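Local coordinates for biogenic amine-binding protein (Rhodnius prolixus, PDB 4GE1) that binds biogenic amines such as serotonin and norepinephrine as a salivary lipocalin of a blood-feeding insect, and holds tryptamine in its barrel, at residues S61-Y72 / L173-L184. Residues are numbered along the deposited sequence; the frame is centred on the assembly and turned at random.
Sequences SNYNPNAKTYSY and LGNKCQYDDETL
Q178 lies over one face of the Y63 ring, its CG 3.5 Å from the ring centroid in a CH-pi contact and its amide stacked on the ring, the two planes 15° apart. The example is a lipocalin of the nitrophorin family: an extended C-terminal segment crosses the outside of the beta barrel over the hairpin formed by strands 55-64 and 69-78, and the C43-C177 disulfide ties it to the neighbouring strand 43-50. With CG anti to the Y63 backbone N (chi1 -180°), the ring is set against the glutamine, and K176 O meets the ring at its edge. Further along, water 1 joins S61 OG to Q178 O, while D180 N donates to S61 OG at 3.1 Å in a nearly straight bond (171°). L184 CD2 packs on S61 CB, bringing the first turn of helix 181-189 against the strand. D180, the N-cap of that helix, couples helix start to barrel wall: OD1 accepts from T183 N, from above the carboxylate plane, and OD2 takes two donors. T183 OG1 reaches D180 OD2 from above that plane at 2.6 Å, whereas Y72 OH donates to the anti lone pair of D180 OD2 at 2.5 Å.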
loop_
_atom_site.group_PDB
_atom_site.type_symbol
_atom_site.label_atom_id
_atom_site.label_comp_id
_atom_site.label_asym_id
_atom_site.label_seq_id
_atom_site.Cartn_x
_atom_site.Cartn_y
_atom_site.Cartn_z
ATOM N N SER A 61 3.260 3.408 -7.903
ATOM C CA SER A 61 4.501 3.418 -8.663
ATOM C C SER A 61 5.581 2.680 -7.856
ATOM O O SER A 61 5.967 3.122 -6.774
ATOM C CB SER A 61 4.931 4.865 -8.950
ATOM O OG SER A 61 6.292 4.947 -9.328
ATOM N N ASN A 62 6.056 1.551 -8.369
ATOM C CA ASN A 62 7.119 0.825 -7.685
ATOM C C ASN A 62 8.404 0.885 -8.477
ATOM O O ASN A 62 8.473 0.365 -9.589
ATOM C CB ASN A 62 6.736 -0.637 -7.478
ATOM C CG ASN A 62 5.335 -0.793 -6.975
ATOM O OD1 ASN A 62 5.014 -0.377 -5.861
ATOM N ND2 ASN A 62 4.486 -1.396 -7.789
ATOM N N TYR A 63 9.418 1.505 -7.891
ATOM C CA TYR A 63 10.690 1.686 -8.568
ATOM C C TYR A 63 11.787 0.841 -7.926
ATOM O O TYR A 63 12.031 0.944 -6.719
ATOM C CB TYR A 63 11.110 3.151 -8.537
ATOM C CG TYR A 63 12.427 3.388 -9.231
ATOM C CD1 TYR A 63 12.526 3.278 -10.608
ATOM C CD2 TYR A 63 13.572 3.710 -8.509
ATOM C CE1 TYR A 63 13.719 3.486 -11.256
ATOM C CE2 TYR A 63 14.784 3.920 -9.152
ATOM C CZ TYR A 63 14.848 3.809 -10.528
ATOM O OH TYR A 63 16.034 4.015 -11.194
ATOM N N ASN A 64 12.437 0.014 -8.740
ATOM C CA ASN A 64 13.580 -0.792 -8.289
ATOM C C ASN A 64 14.908 -0.162 -8.725
ATOM O O ASN A 64 15.264 -0.220 -9.897
ATOM C CB ASN A 64 13.480 -2.216 -8.837
ATOM C CG ASN A 64 14.558 -3.140 -8.268
ATOM O OD1 ASN A 64 15.680 -3.189 -8.772
ATOM N ND2 ASN A 64 14.219 -3.864 -7.210
ATOM N N PRO A 65 15.634 0.455 -7.783
ATOM C CA PRO A 65 16.914 1.111 -8.080
ATOM C C PRO A 65 17.984 0.178 -8.666
ATOM O O PRO A 65 18.749 0.607 -9.534
ATOM C CB PRO A 65 17.362 1.633 -6.712
ATOM C CG PRO A 65 16.091 1.784 -5.937
ATOM C CD PRO A 65 15.229 0.647 -6.382
ATOM N N ASN A 66 18.054 -1.071 -8.211
ATOM C CA ASN A 66 19.070 -1.980 -8.742
ATOM C C ASN A 66 18.898 -2.205 -10.243
ATOM O O ASN A 66 19.875 -2.238 -10.985
ATOM C CB ASN A 66 19.093 -3.322 -7.991
ATOM C CG ASN A 66 20.098 -4.298 -8.583
ATOM O OD1 ASN A 66 21.307 -4.096 -8.475
ATOM N ND2 ASN A 66 19.600 -5.358 -9.220
ATOM N N ALA A 67 17.651 -2.347 -10.681
ATOM C CA ALA A 67 17.358 -2.573 -12.093
ATOM C C ALA A 67 16.976 -1.267 -12.801
ATOM O O ALA A 67 16.891 -1.212 -14.029
ATOM C CB ALA A 67 16.254 -3.608 -12.248
ATOM N N LYS A 68 16.763 -0.218 -12.018
ATOM C CA LYS A 68 16.315 1.060 -12.561
ATOM C C LYS A 68 15.055 0.858 -13.397
ATOM O O LYS A 68 14.971 1.284 -14.554
ATOM C CB LYS A 68 17.413 1.709 -13.404
ATOM C CG LYS A 68 18.641 2.123 -12.617
ATOM C CD LYS A 68 19.538 3.017 -13.452
ATOM C CE LYS A 68 20.804 3.393 -12.705
ATOM N NZ LYS A 68 21.772 2.256 -12.639
ATOM N N THR A 69 14.072 0.190 -12.812
ATOM C CA THR A 69 12.837 -0.061 -13.531
ATOM C C THR A 69 11.622 0.197 -12.656
ATOM O O THR A 69 11.691 0.142 -11.425
ATOM C CB THR A 69 12.782 -1.498 -14.080
ATOM O OG1 THR A 69 12.818 -2.421 -12.991
ATOM C CG2 THR A 69 13.966 -1.770 -15.011
ATOM N N TYR A 70 10.508 0.484 -13.314
ATOM C CA TYR A 70 9.257 0.763 -12.641
ATOM C C TYR A 70 8.295 -0.376 -12.868
ATOM O O TYR A 70 8.304 -1.001 -13.927
ATOM C CB TYR A 70 8.610 2.023 -13.219
ATOM C CG TYR A 70 9.242 3.314 -12.786
ATOM C CD1 TYR A 70 10.204 3.943 -13.579
ATOM C CD2 TYR A 70 8.874 3.919 -11.587
ATOM C CE1 TYR A 70 10.783 5.136 -13.188
ATOM C CE2 TYR A 70 9.443 5.116 -11.184
ATOM C CZ TYR A 70 10.397 5.720 -11.991
ATOM O OH TYR A 70 10.968 6.904 -11.599
ATOM N N SER A 71 7.453 -0.631 -11.875
ATOM C CA SER A 71 6.264 -1.438 -12.089
ATOM C C SER A 71 5.081 -0.669 -11.515
ATOM O O SER A 71 5.240 0.122 -10.588
ATOM C CB SER A 71 6.394 -2.796 -11.401
ATOM O OG SER A 71 6.338 -2.627 -9.998
ATOM N N TYR A 72 3.899 -0.907 -12.068
ATOM C CA TYR A 72 2.712 -0.168 -11.676
ATOM C C TYR A 72 1.571 -1.130 -11.374
ATOM O O TYR A 72 1.452 -2.181 -12.002
ATOM C CB TYR A 72 2.285 0.789 -12.791
ATOM C CG TYR A 72 3.394 1.663 -13.324
ATOM C CD1 TYR A 72 4.154 1.263 -14.427
ATOM C CD2 TYR A 72 3.686 2.890 -12.735
ATOM C CE1 TYR A 72 5.181 2.064 -14.932
ATOM C CE2 TYR A 72 4.716 3.701 -13.229
ATOM C CZ TYR A 72 5.458 3.282 -14.325
ATOM O OH TYR A 72 6.465 4.082 -14.827
ATOM N N LEU A 173 17.669 2.775 0.448
ATOM C CA LEU A 173 17.830 3.025 -0.975
ATOM C C LEU A 173 18.009 4.535 -1.138
ATOM O O LEU A 173 18.892 5.000 -1.868
ATOM C CB LEU A 173 16.611 2.524 -1.750
ATOM C CG LEU A 173 16.241 1.053 -1.540
ATOM C CD1 LEU A 173 14.907 0.748 -2.156
ATOM C CD2 LEU A 173 17.293 0.160 -2.129
ATOM N N GLY A 174 17.171 5.287 -0.426
ATOM C CA GLY A 174 17.311 6.727 -0.285
ATOM C C GLY A 174 17.666 7.511 -1.532
ATOM O O GLY A 174 16.788 7.867 -2.321
ATOM N N ASN A 175 18.957 7.789 -1.699
ATOM C CA ASN A 175 19.434 8.663 -2.772
ATOM C C ASN A 175 19.006 8.235 -4.173
ATOM O O ASN A 175 18.826 9.072 -5.060
ATOM C CB ASN A 175 20.956 8.797 -2.721
ATOM C CG ASN A 175 21.502 9.622 -3.869
ATOM O OD1 ASN A 175 22.052 9.085 -4.830
ATOM N ND2 ASN A 175 21.338 10.937 -3.779
ATOM N N LYS A 176 18.844 6.931 -4.372
ATOM C CA LYS A 176 18.535 6.417 -5.697
ATOM C C LYS A 176 17.032 6.281 -5.925
ATOM O O LYS A 176 16.605 5.767 -6.953
ATOM C CB LYS A 176 19.229 5.071 -5.911
ATOM C CG LYS A 176 20.733 5.112 -5.672
ATOM C CD LYS A 176 21.441 5.993 -6.691
ATOM C CE LYS A 176 22.906 6.206 -6.311
ATOM N NZ LYS A 176 23.608 4.929 -5.997
ATOM N N CYS A 177 16.232 6.740 -4.968
ATOM C CA CYS A 177 14.784 6.541 -5.045
ATOM C C CYS A 177 14.148 7.486 -6.048
ATOM O O CYS A 177 14.521 8.660 -6.131
ATOM C CB CYS A 177 14.123 6.707 -3.668
ATOM S SG CYS A 177 14.054 5.183 -2.659
ATOM N N GLN A 178 13.200 6.974 -6.823
ATOM C CA GLN A 178 12.371 7.870 -7.623
ATOM C C GLN A 178 10.943 7.351 -7.795
ATOM O O GLN A 178 10.646 6.173 -7.531
ATOM C CB GLN A 178 13.036 8.224 -8.956
ATOM C CG GLN A 178 13.230 7.056 -9.894
ATOM C CD GLN A 178 13.873 7.484 -11.195
ATOM O OE1 GLN A 178 13.258 7.420 -12.264
ATOM N NE2 GLN A 178 15.127 7.905 -11.116
ATOM N N TYR A 179 10.061 8.249 -8.210
ATOM C CA TYR A 179 8.631 7.990 -8.204
ATOM C C TYR A 179 8.037 8.579 -9.484
ATOM O O TYR A 179 8.320 9.726 -9.839
ATOM C CB TYR A 179 8.018 8.658 -6.973
ATOM C CG TYR A 179 8.702 8.256 -5.680
ATOM C CD1 TYR A 179 8.452 7.019 -5.103
ATOM C CD2 TYR A 179 9.608 9.103 -5.056
ATOM C CE1 TYR A 179 9.079 6.633 -3.920
ATOM C CE2 TYR A 179 10.241 8.728 -3.875
ATOM C CZ TYR A 179 9.968 7.486 -3.316
ATOM O OH TYR A 179 10.585 7.096 -2.150
ATOM N N ASP A 180 7.227 7.790 -10.182
ATOM C CA ASP A 180 6.665 8.236 -11.450
ATOM C C ASP A 180 5.375 9.025 -11.210
ATOM O O ASP A 180 4.287 8.541 -11.481
ATOM C CB ASP A 180 6.404 7.048 -12.376
ATOM C CG ASP A 180 6.144 7.480 -13.809
ATOM O OD1 ASP A 180 5.912 8.689 -14.032
ATOM O OD2 ASP A 180 6.174 6.611 -14.708
ATOM N N ASP A 181 5.519 10.225 -10.671
ATOM C CA ASP A 181 4.383 11.092 -10.379
ATOM C C ASP A 181 3.468 11.345 -11.578
ATOM O O ASP A 181 2.248 11.447 -11.422
ATOM C CB ASP A 181 4.877 12.424 -9.813
ATOM C CG ASP A 181 5.313 12.313 -8.363
ATOM O OD1 ASP A 181 4.480 11.905 -7.528
ATOM O OD2 ASP A 181 6.486 12.622 -8.055
ATOM N N GLU A 182 4.040 11.463 -12.770
ATOM C CA GLU A 182 3.206 11.792 -13.919
ATOM C C GLU A 182 2.340 10.594 -14.314
ATOM O O GLU A 182 1.180 10.760 -14.685
ATOM C CB GLU A 182 4.025 12.330 -15.098
ATOM C CG GLU A 182 4.359 11.301 -16.155
ATOM C CD GLU A 182 4.359 11.885 -17.555
ATOM O OE1 GLU A 182 4.813 13.038 -17.726
ATOM O OE2 GLU A 182 3.896 11.190 -18.484
ATOM N N THR A 183 2.890 9.387 -14.202
ATOM C CA THR A 183 2.107 8.190 -14.487
ATOM C C THR A 183 1.049 7.987 -13.414
ATOM O O THR A 183 -0.072 7.569 -13.705
ATOM C CB THR A 183 2.984 6.925 -14.611
ATOM O OG1 THR A 183 3.795 7.023 -15.788
ATOM C CG2 THR A 183 2.121 5.679 -14.720
ATOM N N LEU A 184 1.406 8.301 -12.174
ATOM C CA LEU A 184 0.467 8.187 -11.071
ATOM C C LEU A 184 -0.771 9.041 -11.359
ATOM O O LEU A 184 -1.902 8.555 -11.302
ATOM C CB LEU A 184 1.117 8.624 -9.749
ATOM C CG LEU A 184 2.137 7.700 -9.064
ATOM C CD1 LEU A 184 2.617 8.348 -7.774
ATOM C CD2 LEU A 184 1.533 6.334 -8.762
HETATM O O HOH W 1 8.208 4.723 -7.411
#